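RNA-dependent RNA polymerase (Farallon virus, PDB 6DX5) probably acts as the viral RNA-directed RNA polymerase, of which this amino-terminal piece is the OTU-type cysteine protease domain, a viral deubiquitinase. Local coordinates at residues S16-A21 and L152-F157; G62-H67 and A129-S134. All coordinates share one frame; numbering follows the deposited sequence.

Interaction 1. Residues S16-A21 and L152-F157; sequences SMVKIA and LDVQKF
Ser16 and Val154 form an antiparallel hydrogen-bonded pair in the mixed sheet of the viral OTU domain, where the end of strand 13-16 lies beside strand 151-157. Ser16 N donates to Val154 O at 3.2 Å with an N-H...O angle of 143°. Both side chains leave the sheet on the same face, and Ser16 CB comes to 4.1 Å from Val154 CG1. That methyl sits between the backbone N and the carbonyl carbon of Val154 (chi1 54°), from where it also lies 3.5 Å from Ser16 O. Beyond Ser16 the chain leaves the strand, and Val18 returns to Val154 obliquely. Its own CG1, placed by a chi1 of 64°, meets Val154 CG1 at 4.1 Å, so a single methyl of Val154 receives both Ser16 and Val18. On its other flank, Val154 packs on Val141 and Trp143 of strand 140-145.

Asp153 contributes its CB beside the carbonyl oxygen of Ser16. A classic beta bulge sets Leu152 and Asp153 together opposite Asn144 of strand 140-145, and the Asp153 carboxylate leads away from Ser16 to a salt bridge between its OD1 and Arg170 of the second subunit. Ser16 OG bonds to Asn5 O and also accepts a weak, long hydrogen bond from the amide two residues on, with Ser16 OG and Val18 N 3.5 Å apart.

Interaction 2. Residues G62-H67 and A129-S134; sequences GYARQH and AEMLAS
Tyr63 of helix 53-66 brings its ring against Met131 and its hydroxyl end to Ser134 of helix 126-136, in a helix-helix contact of the OTU-like cysteine protease domain. The two helical segments run almost at right angles, 82° between their N-to-C directions, with axes 9.7 Å apart at closest approach.

The apolar part of the contact is made by Tyr63, Ala64 and Met131. A chi1 of 177° sets Tyr63 CG anti to the backbone N and carries the ring outward to the second helix, where CD1 meets Met131 CB at 3.7 Å. Met131 crosses the tyrosine obliquely; its chain is extended beyond CG and runs past the ring to Ala64, whose CB lies 3.9 Å from SD and slightly farther from the terminal methyl CE. Tyr113 of helix 103-117 and Cys71 of the loop after helix 53-66 each touch both Ala64 and Met131, so the Met131 side chain is packed among neighbours from several parts of the fold.

A second group of contacts is made to the faces of the tyrosine ring and to its phenol end. Met131 O stands 3.7 Å above one face of the Tyr63 ring, displaced toward its rim. On the opposite face, likewise near the rim, lies His67 CB, from the first residue past helix 53-66 to leave helical backbone angles; the phenol is thus flanked by a carbonyl from one helix and a methylene just beyond the other. Ser134 comes up at the hydroxyl end of the tyrosine, its CB 3.5 Å from CZ. The two hydroxyl oxygens, Tyr63 OH and Ser134 OG, are 3.7 Å apart, whereas Ser134 CB lies closer, 3.2 Å from Tyr63 OH.

Both contacts belong to one OTU domain, yet their centres lie about 23 Å apart, on opposite sides of the chain's centre. Interaction 1 joins the end of strand 13-16 and the loop after it to strand 151-157 in the mixed sheet, and both helical segments of interaction 2 fall in the sequence between those strands. Helix 126-136 and strand 151-157 connect the two directly: Phe157, at the end of the strand, packs on Ala129, Glu130 and Ala133, with Phe157 CE1 3.4 Å from Glu130 CB. The helix thus has the sheet on one side and helix 53-66 on another, linking the helical part of the domain to its sheet. Interaction 1 also borders the second subunit.

Interaction 1. Residues S16-A21 and L152-F157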
loop_
_atom_site.group_PDB
_atom_site.type_symbol
_atom_site.label_atom_id
_atom_site.label_comp_id
_atom_site.label_asym_id
_atom_site.label_seq_id
_atom_site.Cartn_x
_atom_site.Cartn_y
_atom_site.Cartn_z
ATOM N N SER A 16 10.832 -3.951 -0.681
ATOM C CA SER A 16 11.837 -4.944 -0.375
ATOM C C SER A 16 11.442 -5.667 0.910
ATOM O O SER A 16 10.819 -5.093 1.812
ATOM C CB SER A 16 13.217 -4.299 -0.245
ATOM O OG SER A 16 14.214 -5.303 -0.204
ATOM N N MET A 17 11.800 -6.944 0.971
ATOM C CA MET A 17 11.588 -7.743 2.164
ATOM C C MET A 17 12.882 -7.967 2.935
ATOM O O MET A 17 12.988 -8.922 3.705
ATOM C CB MET A 17 10.912 -9.068 1.801
ATOM C CG MET A 17 11.104 -9.544 0.361
ATOM S SD MET A 17 9.963 -10.911 -0.057
ATOM C CE MET A 17 8.453 -10.013 -0.397
ATOM N N VAL A 18 13.864 -7.092 2.736
ATOM C CA VAL A 18 15.053 -7.099 3.561
ATOM C C VAL A 18 14.648 -6.856 5.014
ATOM O O VAL A 18 13.834 -5.974 5.320
ATOM C CB VAL A 18 16.060 -6.047 3.053
ATOM C CG1 VAL A 18 15.507 -4.569 3.173
ATOM C CG2 VAL A 18 17.400 -6.211 3.774
ATOM N N LYS A 19 15.190 -7.663 5.920
ATOM C CA LYS A 19 14.784 -7.633 7.315
ATOM C C LYS A 19 15.998 -7.292 8.160
ATOM O O LYS A 19 17.023 -7.980 8.115
ATOM C CB LYS A 19 14.124 -8.948 7.735
ATOM C CG LYS A 19 12.790 -9.152 6.955
ATOM C CD LYS A 19 11.631 -9.644 7.813
ATOM C CE LYS A 19 11.911 -11.052 8.338
ATOM N NZ LYS A 19 10.851 -11.580 9.238
ATOM N N ILE A 20 15.876 -6.209 8.907
ATOM C CA ILE A 20 16.969 -5.603 9.639
ATOM C C ILE A 20 16.433 -5.184 11.007
ATOM O O ILE A 20 15.222 -5.173 11.255
ATOM C CB ILE A 20 17.533 -4.408 8.838
ATOM C CG1 ILE A 20 18.242 -4.896 7.585
ATOM C CG2 ILE A 20 18.554 -3.694 9.576
ATOM C CD1 ILE A 20 18.630 -3.735 6.662
ATOM N N ALA A 21 17.364 -4.923 11.927
ATOM C CA ALA A 21 17.119 -4.103 13.096
ATOM C C ALA A 21 17.562 -2.669 12.780
ATOM O O ALA A 21 18.752 -2.429 12.534
ATOM C CB ALA A 21 17.902 -4.658 14.282
ATOM N N LEU A 152 9.313 -4.596 9.528
ATOM C CA LEU A 152 8.297 -5.481 8.955
ATOM C C LEU A 152 8.388 -5.470 7.428
ATOM O O LEU A 152 8.387 -6.525 6.802
ATOM C CB LEU A 152 6.886 -5.056 9.394
ATOM C CG LEU A 152 6.528 -5.013 10.880
ATOM C CD1 LEU A 152 5.404 -4.002 11.201
ATOM C CD2 LEU A 152 6.090 -6.379 11.241
ATOM N N ASP A 153 8.434 -4.285 6.820
ATOM C CA ASP A 153 8.740 -4.166 5.399
ATOM C C ASP A 153 9.114 -2.715 5.146
ATOM O O ASP A 153 9.101 -1.885 6.062
ATOM C CB ASP A 153 7.581 -4.637 4.507
ATOM C CG ASP A 153 6.244 -4.050 4.929
ATOM O OD1 ASP A 153 5.310 -4.825 5.285
ATOM O OD2 ASP A 153 6.145 -2.797 4.924
ATOM N N VAL A 154 9.499 -2.419 3.903
ATOM C CA VAL A 154 10.047 -1.105 3.597
ATOM C C VAL A 154 9.706 -0.763 2.154
ATOM O O VAL A 154 9.728 -1.638 1.292
ATOM C CB VAL A 154 11.566 -1.072 3.870
ATOM C CG1 VAL A 154 12.237 -2.175 3.149
ATOM C CG2 VAL A 154 12.162 0.265 3.491
ATOM N N GLN A 155 9.309 0.501 1.919
ATOM C CA GLN A 155 9.053 1.079 0.611
ATOM C C GLN A 155 10.010 2.239 0.388
ATOM O O GLN A 155 10.483 2.895 1.340
ATOM C CB GLN A 155 7.635 1.618 0.464
ATOM C CG GLN A 155 6.550 0.676 0.782
ATOM C CD GLN A 155 5.957 0.932 2.170
ATOM O OE1 GLN A 155 5.371 2.023 2.460
ATOM N NE2 GLN A 155 6.116 -0.068 3.049
ATOM N N LYS A 156 10.236 2.522 -0.888
ATOM C CA LYS A 156 11.186 3.540 -1.334
ATOM C C LYS A 156 10.551 4.271 -2.523
ATOM O O LYS A 156 10.185 3.643 -3.510
ATOM C CB LYS A 156 12.497 2.857 -1.718
ATOM C CG LYS A 156 13.639 3.665 -2.331
ATOM C CD LYS A 156 14.859 2.733 -2.322
ATOM C CE LYS A 156 15.438 2.378 -3.695
ATOM N NZ LYS A 156 15.439 3.479 -4.672
ATOM N N PHE A 157 10.347 5.575 -2.397
ATOM C CA PHE A 157 9.937 6.412 -3.507
ATOM C C PHE A 157 11.202 7.018 -4.078
ATOM O O PHE A 157 11.908 7.730 -3.362
ATOM C CB PHE A 157 8.989 7.508 -3.046
ATOM C CG PHE A 157 7.704 6.990 -2.485
ATOM C CD1 PHE A 157 6.600 6.845 -3.313
ATOM C CD2 PHE A 157 7.566 6.692 -1.140
ATOM C CE1 PHE A 157 5.389 6.393 -2.825
ATOM C CE2 PHE A 157 6.337 6.226 -0.648
ATOM C CZ PHE A 157 5.261 6.101 -1.505
#

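Interaction 2. Residues G62-H67 and A129-S134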
loop_
_atom_site.group_PDB
_atom_site.type_symbol
_atom_site.label_atom_id
_atom_site.label_comp_id
_atom_site.label_asym_id
_atom_site.label_seq_id
_atom_site.Cartn_x
_atom_site.Cartn_y
_atom_site.Cartn_z
ATOM N N GLY A 62 1.386 21.771 -3.314
ATOM C CA GLY A 62 1.558 22.551 -4.542
ATOM C C GLY A 62 1.932 21.645 -5.705
ATOM O O GLY A 62 1.442 21.808 -6.820
ATOM N N TYR A 63 2.795 20.655 -5.435
ATOM C CA TYR A 63 3.104 19.641 -6.425
ATOM C C TYR A 63 1.839 18.928 -6.897
ATOM O O TYR A 63 1.676 18.669 -8.108
ATOM C CB TYR A 63 4.131 18.632 -5.854
ATOM C CG TYR A 63 4.421 17.511 -6.821
ATOM C CD1 TYR A 63 3.696 16.301 -6.754
ATOM C CD2 TYR A 63 5.331 17.690 -7.850
ATOM C CE1 TYR A 63 3.906 15.278 -7.683
ATOM C CE2 TYR A 63 5.549 16.674 -8.796
ATOM C CZ TYR A 63 4.833 15.462 -8.684
ATOM O OH TYR A 63 5.040 14.450 -9.618
ATOM N N ALA A 64 0.960 18.545 -5.960
ATOM C CA ALA A 64 -0.254 17.841 -6.371
ATOM C C ALA A 64 -1.154 18.704 -7.271
ATOM O O ALA A 64 -1.739 18.194 -8.230
ATOM C CB ALA A 64 -1.020 17.376 -5.149
ATOM N N ARG A 65 -1.276 20.010 -6.992
ATOM C CA ARG A 65 -2.089 20.901 -7.829
ATOM C C ARG A 65 -1.590 20.900 -9.270
ATOM O O ARG A 65 -2.373 20.969 -10.220
ATOM C CB ARG A 65 -2.064 22.338 -7.297
ATOM C CG ARG A 65 -2.804 22.561 -5.984
ATOM C CD ARG A 65 -2.969 24.064 -5.591
ATOM N NE ARG A 65 -3.402 24.164 -4.193
ATOM C CZ ARG A 65 -2.566 24.249 -3.149
ATOM N NH1 ARG A 65 -1.247 24.303 -3.348
ATOM N NH2 ARG A 65 -3.044 24.311 -1.901
ATOM N N GLN A 66 -0.291 20.830 -9.444
ATOM C CA GLN A 66 0.312 20.943 -10.757
ATOM C C GLN A 66 0.502 19.592 -11.452
ATOM O O GLN A 66 0.576 19.553 -12.679
ATOM C CB GLN A 66 1.642 21.676 -10.570
ATOM C CG GLN A 66 2.222 22.284 -11.751
ATOM C CD GLN A 66 1.218 23.110 -12.521
ATOM O OE1 GLN A 66 1.295 23.147 -13.746
ATOM N NE2 GLN A 66 0.300 23.807 -11.819
ATOM N N HIS A 67 0.579 18.491 -10.699
ATOM C CA HIS A 67 0.944 17.182 -11.232
ATOM C C HIS A 67 -0.011 16.116 -10.757
ATOM O O HIS A 67 0.389 15.002 -10.416
ATOM C CB HIS A 67 2.371 16.813 -10.851
ATOM C CG HIS A 67 3.370 17.825 -11.286
ATOM N ND1 HIS A 67 4.102 17.701 -12.445
ATOM C CD2 HIS A 67 3.758 18.988 -10.721
ATOM C CE1 HIS A 67 4.906 18.743 -12.571
ATOM N NE2 HIS A 67 4.711 19.546 -11.542
ATOM N N ALA A 129 4.677 11.374 0.716
ATOM C CA ALA A 129 6.029 10.902 0.379
ATOM C C ALA A 129 6.207 10.795 -1.143
ATOM O O ALA A 129 7.237 11.193 -1.692
ATOM C CB ALA A 129 6.318 9.538 1.027
ATOM N N GLU A 130 5.225 10.245 -1.833
ATOM C CA GLU A 130 5.336 10.132 -3.268
ATOM C C GLU A 130 5.464 11.511 -3.918
ATOM O O GLU A 130 6.234 11.697 -4.876
ATOM C CB GLU A 130 4.114 9.385 -3.788
ATOM C CG GLU A 130 3.967 9.413 -5.261
ATOM C CD GLU A 130 2.813 8.537 -5.776
ATOM O OE1 GLU A 130 1.789 8.338 -5.050
ATOM O OE2 GLU A 130 2.978 8.000 -6.929
ATOM N N MET A 131 4.697 12.488 -3.428
ATOM C CA MET A 131 4.705 13.820 -4.030
ATOM C C MET A 131 6.054 14.482 -3.818
ATOM O O MET A 131 6.633 15.054 -4.753
ATOM C CB MET A 131 3.591 14.650 -3.398
ATOM C CG MET A 131 2.161 14.063 -3.730
ATOM S SD MET A 131 0.925 14.959 -2.802
ATOM C CE MET A 131 -0.567 13.885 -3.079
ATOM N N LEU A 132 6.552 14.416 -2.567
ATOM C CA LEU A 132 7.804 15.053 -2.208
ATOM C C LEU A 132 8.954 14.458 -3.000
ATOM O O LEU A 132 9.851 15.185 -3.427
ATOM C CB LEU A 132 8.045 14.850 -0.716
ATOM C CG LEU A 132 7.091 15.673 0.148
ATOM C CD1 LEU A 132 7.272 15.243 1.647
ATOM C CD2 LEU A 132 7.491 17.157 -0.081
ATOM N N ALA A 133 8.952 13.126 -3.191
ATOM C CA ALA A 133 10.038 12.482 -3.917
ATOM C C ALA A 133 10.116 13.011 -5.347
ATOM O O ALA A 133 11.205 13.354 -5.832
ATOM C CB ALA A 133 9.846 10.963 -3.925
ATOM N N SER A 134 8.959 13.150 -6.011
ATOM C CA SER A 134 8.943 13.702 -7.358
ATOM C C SER A 134 9.169 15.205 -7.336
ATOM O O SER A 134 9.919 15.737 -8.160
ATOM C CB SER A 134 7.617 13.378 -8.046
ATOM O OG SER A 134 7.452 11.977 -8.172
#